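Local structure of shikimate dehydrogenase (NADP(+)) (Peptoclostridium difficile, 5DZS) at residues F24-I29 with N254-V259; K34-S39 with L53-V58; A121-T126 with T135-S140. The protein probably catalyses the reversible NADPH-linked reduction of 3-dehydroshikimate to shikimate, the fourth of seven steps in chorismate biosynthesis. One frame throughout, in Å; residues are numbered along the deposited sequence.

Interaction 1. Residues F24-I29 with N254-V259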
loop_
_atom_site.group_PDB
_atom_site.type_symbol
_atom_site.label_atom_id
_atom_site.label_comp_id
_atom_site.label_asym_id
_atom_site.label_seq_id
_atom_site.Cartn_x
_atom_site.Cartn_y
_atom_site.Cartn_z
ATOM N N PHE B 24 -11.811 -10.730 8.492
ATOM C CA PHE B 24 -12.796 -10.818 7.421
ATOM C C PHE B 24 -14.202 -10.611 7.977
ATOM O O PHE B 24 -15.041 -9.926 7.369
ATOM C CB PHE B 24 -12.798 -12.178 6.680
ATOM C CG PHE B 24 -11.531 -12.495 5.940
ATOM C CD1 PHE B 24 -10.886 -11.541 5.165
ATOM C CD2 PHE B 24 -11.040 -13.813 5.924
ATOM C CE1 PHE B 24 -9.740 -11.850 4.442
ATOM C CE2 PHE B 24 -9.898 -14.119 5.224
ATOM C CZ PHE B 24 -9.236 -13.153 4.481
ATOM N N GLU B 25 -14.466 -11.164 9.152
ATOM C CA GLU B 25 -15.810 -11.031 9.729
ATOM C C GLU B 25 -16.135 -9.594 10.091
ATOM O O GLU B 25 -17.243 -9.100 9.813
ATOM C CB GLU B 25 -15.967 -11.893 10.984
ATOM C CG GLU B 25 -16.045 -13.374 10.706
ATOM C CD GLU B 25 -16.008 -14.238 11.957
ATOM O OE1 GLU B 25 -15.731 -13.737 13.068
ATOM O OE2 GLU B 25 -16.277 -15.448 11.826
ATOM N N ILE B 26 -15.202 -8.917 10.745
ATOM C CA ILE B 26 -15.453 -7.559 11.161
ATOM C C ILE B 26 -15.643 -6.618 9.967
ATOM O O ILE B 26 -16.498 -5.710 10.016
ATOM C CB ILE B 26 -14.357 -7.074 12.122
ATOM C CG1 ILE B 26 -14.373 -7.953 13.377
ATOM C CG2 ILE B 26 -14.569 -5.619 12.484
ATOM C CD1 ILE B 26 -13.405 -7.514 14.453
ATOM N N LEU B 27 -14.894 -6.867 8.894
ATOM C CA LEU B 27 -14.962 -6.056 7.664
ATOM C C LEU B 27 -16.038 -6.543 6.683
ATOM O O LEU B 27 -16.207 -5.951 5.617
ATOM C CB LEU B 27 -13.611 -6.035 6.952
ATOM C CG LEU B 27 -12.465 -5.420 7.737
ATOM C CD1 LEU B 27 -11.185 -5.609 6.954
ATOM C CD2 LEU B 27 -12.748 -3.949 8.008
ATOM N N ASN B 28 -16.764 -7.599 7.048
ATOM C CA ASN B 28 -17.847 -8.139 6.200
ATOM C C ASN B 28 -17.342 -8.521 4.802
ATOM O O ASN B 28 -17.972 -8.213 3.794
ATOM C CB ASN B 28 -19.009 -7.137 6.136
ATOM C CG ASN B 28 -19.630 -6.885 7.501
ATOM O OD1 ASN B 28 -20.075 -7.820 8.173
ATOM N ND2 ASN B 28 -19.657 -5.619 7.922
ATOM N N ILE B 29 -16.197 -9.190 4.765
ATOM C CA ILE B 29 -15.545 -9.572 3.510
ATOM C C ILE B 29 -15.702 -11.071 3.240
ATOM O O ILE B 29 -15.468 -11.898 4.138
ATOM C CB ILE B 29 -14.033 -9.253 3.548
ATOM C CG1 ILE B 29 -13.799 -7.739 3.532
ATOM C CG2 ILE B 29 -13.305 -9.887 2.359
ATOM C CD1 ILE B 29 -12.350 -7.354 3.659
ATOM N N ASN B 254 -8.092 2.148 12.309
ATOM C CA ASN B 254 -7.111 1.922 13.406
ATOM C C ASN B 254 -7.658 1.187 14.606
ATOM O O ASN B 254 -6.942 0.444 15.268
ATOM C CB ASN B 254 -6.566 3.253 13.931
ATOM C CG ASN B 254 -5.545 3.876 13.011
ATOM O OD1 ASN B 254 -4.999 3.215 12.132
ATOM N ND2 ASN B 254 -5.254 5.157 13.236
ATOM N N SER B 255 -8.923 1.420 14.897
ATOM C CA SER B 255 -9.554 0.831 16.069
ATOM C C SER B 255 -9.712 -0.675 15.979
ATOM O O SER B 255 -9.840 -1.347 16.991
ATOM C CB SER B 255 -10.920 1.458 16.266
ATOM O OG SER B 255 -11.765 1.171 15.172
ATOM N N ILE B 256 -9.661 -1.227 14.770
ATOM C CA ILE B 256 -9.874 -2.663 14.587
ATOM C C ILE B 256 -8.824 -3.555 15.272
ATOM O O ILE B 256 -9.141 -4.597 15.833
ATOM C CB ILE B 256 -10.055 -3.002 13.094
ATOM C CG1 ILE B 256 -11.349 -2.344 12.587
ATOM C CG2 ILE B 256 -10.087 -4.505 12.873
ATOM C CD1 ILE B 256 -11.676 -2.570 11.137
ATOM N N LEU B 257 -7.547 -3.162 15.223
ATOM C CA LEU B 257 -6.498 -3.928 15.867
ATOM C C LEU B 257 -6.776 -4.182 17.353
ATOM O O LEU B 257 -6.665 -5.316 17.819
ATOM C CB LEU B 257 -5.180 -3.171 15.672
ATOM C CG LEU B 257 -3.943 -3.561 16.473
ATOM C CD1 LEU B 257 -3.652 -5.037 16.422
ATOM C CD2 LEU B 257 -2.756 -2.759 15.952
ATOM N N ASP B 258 -7.099 -3.134 18.093
ATOM C CA ASP B 258 -7.375 -3.287 19.510
ATOM C C ASP B 258 -8.619 -4.122 19.744
ATOM O O ASP B 258 -8.655 -4.932 20.680
ATOM C CB ASP B 258 -7.501 -1.936 20.218
ATOM C CG ASP B 258 -6.156 -1.266 20.441
ATOM O OD1 ASP B 258 -5.112 -1.962 20.374
ATOM O OD2 ASP B 258 -6.146 -0.042 20.700
ATOM N N VAL B 259 -9.651 -3.919 18.932
ATOM C CA VAL B 259 -10.881 -4.694 19.103
ATOM C C VAL B 259 -10.561 -6.176 18.905
ATOM O O VAL B 259 -10.909 -7.028 19.724
ATOM C CB VAL B 259 -11.992 -4.228 18.130
ATOM C CG1 VAL B 259 -13.191 -5.151 18.197
ATOM C CG2 VAL B 259 -12.415 -2.801 18.461
#
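Ile26 and Leu27 meet Ile256 and Val259 in a small apolar contact at the protein surface, between the end of helix 16-27 and the N-terminal part of helix 255-268. Only side chains touch, and no hydrogen bond crosses. Ile26 and Ile256 are the facing positions, with their CA atoms 8.2 Å apart.

The contact rests chiefly on two methyl groups. Leu27 CD2 lies 3.6 Å from Ile256 CD1, and the two side chains meet at a slant. Ile256 reaches over with its longer branch. CG1 stands opposite the carbonyl carbon (chi1 -65°) and CD1 continues fully extended (chi2 180°). Ile26 was modelled in two conformers, so its part is less certain. In the conformer described here its touches are loose: Ile26 CG2 is 4.4 Å from Ile256 CD1, and Ile26 CD1 is 4.4 Å from Val259 CG1. The two segments together bury 157 Å².

Helix 16-27 closes in a Schellman motif. Asn28 has positive phi, and Ile29 N bonds to Phe24 O at 2.9 Å. Away from this contact, Phe24 packs on Tyr33 of strand 31-37, and Leu257 packs on helix 233-248.

The segments are more than 220 residues apart in sequence. The contact joins the substrate-binding domain to the C-terminal helix, which returns to that domain in the shikimate dehydrogenase fold.

Interaction 2. Residues K34-S39 with L53-V58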
loop_
_atom_site.group_PDB
_atom_site.type_symbol
_atom_site.label_atom_id
_atom_site.label_comp_id
_atom_site.label_asym_id
_atom_site.label_seq_id
_atom_site.Cartn_x
_atom_site.Cartn_y
_atom_site.Cartn_z
ATOM N N LYS B 34 -6.608 -20.378 5.177
ATOM C CA LYS B 34 -6.216 -21.633 5.803
ATOM C C LYS B 34 -4.709 -21.826 5.819
ATOM O O LYS B 34 -3.977 -21.119 5.141
ATOM C CB LYS B 34 -6.904 -22.833 5.186
ATOM C CG LYS B 34 -6.308 -23.321 3.891
ATOM C CD LYS B 34 -7.004 -24.613 3.441
ATOM C CE LYS B 34 -6.249 -25.245 2.318
ATOM N NZ LYS B 34 -5.036 -26.010 2.756
ATOM N N ASN B 35 -4.241 -22.794 6.556
ATOM C CA ASN B 35 -2.835 -23.160 6.522
ATOM C C ASN B 35 -2.492 -23.910 5.248
ATOM O O ASN B 35 -3.260 -24.778 4.800
ATOM C CB ASN B 35 -2.508 -24.083 7.708
ATOM C CG ASN B 35 -2.446 -23.348 9.048
ATOM O OD1 ASN B 35 -2.088 -22.189 9.116
ATOM N ND2 ASN B 35 -2.836 -24.044 10.110
ATOM N N PHE B 36 -1.299 -23.619 4.723
ATOM C CA PHE B 36 -0.712 -24.311 3.594
ATOM C C PHE B 36 0.646 -24.893 4.054
ATOM O O PHE B 36 1.688 -24.292 3.833
ATOM C CB PHE B 36 -0.453 -23.414 2.382
ATOM C CG PHE B 36 -1.676 -22.846 1.718
ATOM C CD1 PHE B 36 -2.661 -23.678 1.191
ATOM C CD2 PHE B 36 -1.825 -21.483 1.551
ATOM C CE1 PHE B 36 -3.756 -23.142 0.518
ATOM C CE2 PHE B 36 -2.942 -20.960 0.890
ATOM C CZ PHE B 36 -3.884 -21.787 0.367
ATOM N N GLU B 37 0.637 -26.043 4.685
ATOM C CA GLU B 37 1.891 -26.701 5.063
ATOM C C GLU B 37 2.540 -27.212 3.781
ATOM O O GLU B 37 1.902 -27.908 2.984
ATOM C CB GLU B 37 1.635 -27.844 6.039
ATOM C CG GLU B 37 1.170 -27.424 7.423
ATOM C CD GLU B 37 1.209 -28.580 8.422
ATOM O OE1 GLU B 37 1.006 -29.751 8.017
ATOM O OE2 GLU B 37 1.451 -28.324 9.609
ATOM N N ILE B 38 3.806 -26.889 3.583
ATOM C CA ILE B 38 4.532 -27.323 2.399
ATOM C C ILE B 38 5.937 -27.686 2.799
ATOM O O ILE B 38 6.620 -26.927 3.502
ATOM C CB ILE B 38 4.541 -26.242 1.294
ATOM C CG1 ILE B 38 3.102 -25.896 0.877
ATOM C CG2 ILE B 38 5.367 -26.701 0.094
ATOM C CD1 ILE B 38 3.037 -24.807 -0.159
ATOM N N SER B 39 6.369 -28.835 2.306
ATOM C CA SER B 39 7.675 -29.376 2.638
ATOM C C SER B 39 8.801 -28.608 1.926
ATOM O O SER B 39 8.592 -27.987 0.891
ATOM C CB SER B 39 7.734 -30.842 2.228
ATOM O OG SER B 39 7.806 -30.983 0.821
ATOM N N LEU B 53 -4.370 -21.532 -9.277
ATOM C CA LEU B 53 -5.616 -21.587 -8.517
ATOM C C LEU B 53 -6.116 -20.215 -8.087
ATOM O O LEU B 53 -7.172 -20.120 -7.453
ATOM C CB LEU B 53 -5.504 -22.565 -7.343
ATOM C CG LEU B 53 -5.175 -24.021 -7.687
ATOM C CD1 LEU B 53 -5.172 -24.906 -6.445
ATOM C CD2 LEU B 53 -6.161 -24.552 -8.688
ATOM N N GLY B 54 -5.408 -19.141 -8.454
ATOM C CA GLY B 54 -5.899 -17.804 -8.121
ATOM C C GLY B 54 -5.968 -17.500 -6.655
ATOM O O GLY B 54 -6.941 -16.890 -6.202
ATOM N N ILE B 55 -4.994 -17.980 -5.896
ATOM C CA ILE B 55 -4.903 -17.686 -4.474
ATOM C C ILE B 55 -4.446 -16.234 -4.364
ATOM O O ILE B 55 -3.339 -15.902 -4.745
ATOM C CB ILE B 55 -3.956 -18.647 -3.746
ATOM C CG1 ILE B 55 -4.284 -20.118 -4.076
ATOM C CG2 ILE B 55 -3.956 -18.364 -2.253
ATOM C CD1 ILE B 55 -5.689 -20.549 -3.704
ATOM N N GLN B 56 -5.308 -15.351 -3.858
ATOM C CA GLN B 56 -5.018 -13.918 -3.910
ATOM C C GLN B 56 -3.818 -13.497 -3.098
ATOM O O GLN B 56 -3.087 -12.561 -3.478
ATOM C CB GLN B 56 -6.257 -13.110 -3.488
ATOM C CG GLN B 56 -6.087 -11.622 -3.661
ATOM C CD GLN B 56 -7.342 -10.845 -3.424
ATOM O OE1 GLN B 56 -8.452 -11.279 -3.766
ATOM N NE2 GLN B 56 -7.176 -9.654 -2.858
ATOM N N GLY B 57 -3.645 -14.104 -1.950
ATOM C CA GLY B 57 -2.512 -13.745 -1.109
ATOM C C GLY B 57 -2.110 -14.826 -0.155
ATOM O O GLY B 57 -2.975 -15.600 0.293
ATOM N N VAL B 58 -0.836 -14.851 0.220
ATOM C CA VAL B 58 -0.397 -15.759 1.258
ATOM C C VAL B 58 0.561 -15.048 2.174
ATOM O O VAL B 58 1.267 -14.106 1.753
ATOM C CB VAL B 58 0.269 -17.067 0.767
ATOM C CG1 VAL B 58 -0.704 -17.859 -0.098
ATOM C CG2 VAL B 58 1.547 -16.804 0.022
#
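Strand 31-37 and strand 57-60 are not neighbours in the sheet; strand 2-8 runs between them, parallel to both, and the nearest CA atoms, those of Phe36 and Val58, stay 8.9 Å apart. The contact is therefore made by side chains reaching over the middle strand.

Phe36 does most of the reaching. Its ring carbon CE2 lies 3.9 Å from Val58 CG1, and CD2 of the same ring is 4.1 Å from that methyl. The two side chains run nearly perpendicular to each other. The chi1 of Val58 (-60°) sets CG1 opposite the carbonyl carbon and turns it to the Phe36 ring. Ile55, three residues before Val58, adds CG2 at 4.2 Å from Phe36 CE2. Lys34 O stands over one face of the Phe36 ring, toward its rim.

The neighbours complete the layer. Val58 also packs on Ile50 of helix 46-53, Ile55 packs on Phe3 of strand 2-8, and the backbone of Phe36 bonds to Leu6.

Helix 46-53 ends in a Schellman motif at Gly54 before the chain enters strand 57-60. Strand 31-37, helix 46-53 and strand 57-60 thus form a beta-alpha-beta crossover in the substrate-binding domain of the shikimate dehydrogenase family.

Interaction 3. Residues A121-T126 with T135-S140. With SO4 (sulfate ion), chain E.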
loop_
_atom_site.group_PDB
_atom_site.type_symbol
_atom_site.label_atom_id
_atom_site.label_comp_id
_atom_site.label_asym_id
_atom_site.label_seq_id
_atom_site.Cartn_x
_atom_site.Cartn_y
_atom_site.Cartn_z
ATOM N N ALA B 121 20.444 -3.700 23.271
ATOM C CA ALA B 121 19.551 -4.824 23.001
ATOM C C ALA B 121 20.279 -5.994 22.385
ATOM O O ALA B 121 21.312 -5.842 21.713
ATOM C CB ALA B 121 18.407 -4.393 22.092
ATOM N N VAL B 122 19.718 -7.171 22.627
ATOM C CA VAL B 122 20.213 -8.401 22.073
ATOM C C VAL B 122 19.055 -9.077 21.359
ATOM O O VAL B 122 17.959 -9.187 21.912
ATOM C CB VAL B 122 20.734 -9.358 23.156
ATOM C CG1 VAL B 122 21.042 -10.736 22.569
ATOM C CG2 VAL B 122 21.958 -8.765 23.821
ATOM N N ILE B 123 19.301 -9.489 20.121
ATOM C CA ILE B 123 18.333 -10.272 19.357
ATOM C C ILE B 123 18.820 -11.713 19.355
ATOM O O ILE B 123 19.986 -11.983 19.032
ATOM C CB ILE B 123 18.230 -9.825 17.890
ATOM C CG1 ILE B 123 17.676 -8.399 17.799
ATOM C CG2 ILE B 123 17.337 -10.800 17.111
ATOM C CD1 ILE B 123 17.834 -7.762 16.435
ATOM N N LEU B 124 17.936 -12.636 19.715
ATOM C CA LEU B 124 18.248 -14.051 19.686
ATOM C C LEU B 124 17.783 -14.641 18.366
ATOM O O LEU B 124 16.576 -14.609 18.059
ATOM C CB LEU B 124 17.541 -14.788 20.816
ATOM C CG LEU B 124 17.778 -14.281 22.231
ATOM C CD1 LEU B 124 16.899 -15.058 23.193
ATOM C CD2 LEU B 124 19.256 -14.397 22.580
ATOM N N GLY B 125 18.731 -15.169 17.590
ATOM C CA GLY B 125 18.427 -15.810 16.316
ATOM C C GLY B 125 18.766 -14.974 15.103
ATOM O O GLY B 125 18.981 -13.761 15.206
ATOM N N THR B 126 18.806 -15.600 13.925
ATOM C CA THR B 126 19.233 -14.889 12.704
ATOM C C THR B 126 18.334 -14.999 11.460
ATOM O O THR B 126 18.798 -14.751 10.349
ATOM C CB THR B 126 20.664 -15.334 12.313
ATOM O OG1 THR B 126 20.707 -16.762 12.139
ATOM C CG2 THR B 126 21.662 -14.937 13.398
ATOM N N THR B 135 16.794 -4.148 11.780
ATOM C CA THR B 135 16.472 -2.954 10.993
ATOM C C THR B 135 15.703 -1.937 11.851
ATOM O O THR B 135 16.036 -0.741 11.868
ATOM C CB THR B 135 15.665 -3.337 9.729
ATOM O OG1 THR B 135 16.379 -4.335 8.980
ATOM C CG2 THR B 135 15.424 -2.129 8.833
ATOM N N TYR B 136 14.692 -2.417 12.568
ATOM C CA TYR B 136 13.895 -1.555 13.437
ATOM C C TYR B 136 14.731 -0.929 14.549
ATOM O O TYR B 136 14.680 0.292 14.753
ATOM C CB TYR B 136 12.719 -2.333 14.038
ATOM C CG TYR B 136 11.998 -1.555 15.103
ATOM C CD1 TYR B 136 11.112 -0.550 14.768
ATOM C CD2 TYR B 136 12.225 -1.811 16.445
ATOM C CE1 TYR B 136 10.458 0.176 15.746
ATOM C CE2 TYR B 136 11.586 -1.088 17.436
ATOM C CZ TYR B 136 10.703 -0.099 17.084
ATOM O OH TYR B 136 10.068 0.621 18.087
ATOM N N PHE B 137 15.483 -1.752 15.281
ATOM C CA PHE B 137 16.314 -1.236 16.377
ATOM C C PHE B 137 17.315 -0.153 15.914
ATOM O O PHE B 137 17.471 0.872 16.578
ATOM C CB PHE B 137 17.090 -2.362 17.091
ATOM C CG PHE B 137 16.268 -3.211 18.040
ATOM C CD1 PHE B 137 15.438 -2.643 18.994
ATOM C CD2 PHE B 137 16.437 -4.589 18.065
ATOM C CE1 PHE B 137 14.730 -3.441 19.891
ATOM C CE2 PHE B 137 15.741 -5.390 18.959
ATOM C CZ PHE B 137 14.886 -4.822 19.870
ATOM N N ILE B 138 17.995 -0.393 14.794
ATOM C CA ILE B 138 18.984 0.557 14.258
ATOM C C ILE B 138 18.338 1.878 13.848
ATOM O O ILE B 138 18.884 2.951 14.110
ATOM C CB ILE B 138 19.728 -0.009 13.027
ATOM C CG1 ILE B 138 20.518 -1.279 13.386
ATOM C CG2 ILE B 138 20.663 1.040 12.435
ATOM C CD1 ILE B 138 21.723 -1.055 14.273
ATOM N N ASP B 139 17.194 1.795 13.181
ATOM C CA ASP B 139 16.475 2.994 12.769
ATOM C C ASP B 139 15.972 3.780 13.973
ATOM O O ASP B 139 15.851 5.004 13.910
ATOM C CB ASP B 139 15.278 2.633 11.890
ATOM C CG ASP B 139 15.677 2.109 10.522
ATOM O OD1 ASP B 139 16.869 2.194 10.130
ATOM O OD2 ASP B 139 14.776 1.619 9.818
ATOM N N SER B 140 15.679 3.080 15.067
ATOM C CA SER B 140 15.135 3.720 16.270
ATOM C C SER B 140 16.189 4.267 17.236
ATOM O O SER B 140 15.851 4.673 18.346
ATOM C CB SER B 140 14.211 2.754 17.009
ATOM O OG SER B 140 13.126 2.364 16.190
HETATM S S SO4 E . 20.364 -19.105 15.516
HETATM O O1 SO4 E . 20.329 -18.417 16.827
HETATM O O2 SO4 E . 21.048 -20.406 15.681
HETATM O O3 SO4 E . 18.979 -19.313 15.031
HETATM O O4 SO4 E . 21.096 -18.284 14.525
#
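Phe137 of helix 128-139 packs on Ala121 and Ile123 of strand 120-124, inside the first beta-alpha-beta unit of the Rossmann-like NADP-binding domain. The facing CA atoms, of Ala121 and Phe137, are 8.2 Å apart.

The ring contacts are of two kinds. Ala121 CB makes a CH-pi contact over one face of the Phe137 ring, 4.2 Å from the centroid and 12° off the normal. Ile123 comes to the edge, with CG1 3.8 Å from Phe137 CE2 and CD1 3.8 Å from Phe137 CD2. The Ile123 and Phe137 side chains extend antiparallel, alongside one another. Phe137 CG lies opposite the carbonyl carbon (chi1 -76°), which carries the ring from the helix to the sheet. All three residues are buried, and Leu145 and Leu179 of the adjoining strands also touch Phe137.

Polar contacts lie at the two segment ends. Where the helix ends, Tyr136 O accepts from both Ser140 N and Ser140 OG; the hydroxyl approaches at 3.0 Å from above the carbonyl plane. Beyond the strand, a sulfate ion, probably a crystallisation additive, is bound by Thr149 OG1. Thr126 has two modelled conformers; in the one described here its OG1 donates to sulfate O4 at 2.9 Å.

The three contacts do not touch one another. The first segments of interactions 1 and 2 lie on consecutive elements, helix 16-27 and strand 31-37; the centres of the two contacts are 22 Å apart and their nearest atoms about 7 Å. Interaction 3 belongs to the other domain, across the centre of the chain, with its centre 30 Å from each of the others. Interaction 2 lies near predicted shikimate-binding residues: the side chains of Phe36 and Thr61 are about 9 Å apart, as are those of Val58 and Asn86. In interaction 3 the Ile123 side chain is about 7 Å from that of Leu209, predicted to bind NADP(+). Interaction 1 is away from the annotated sites.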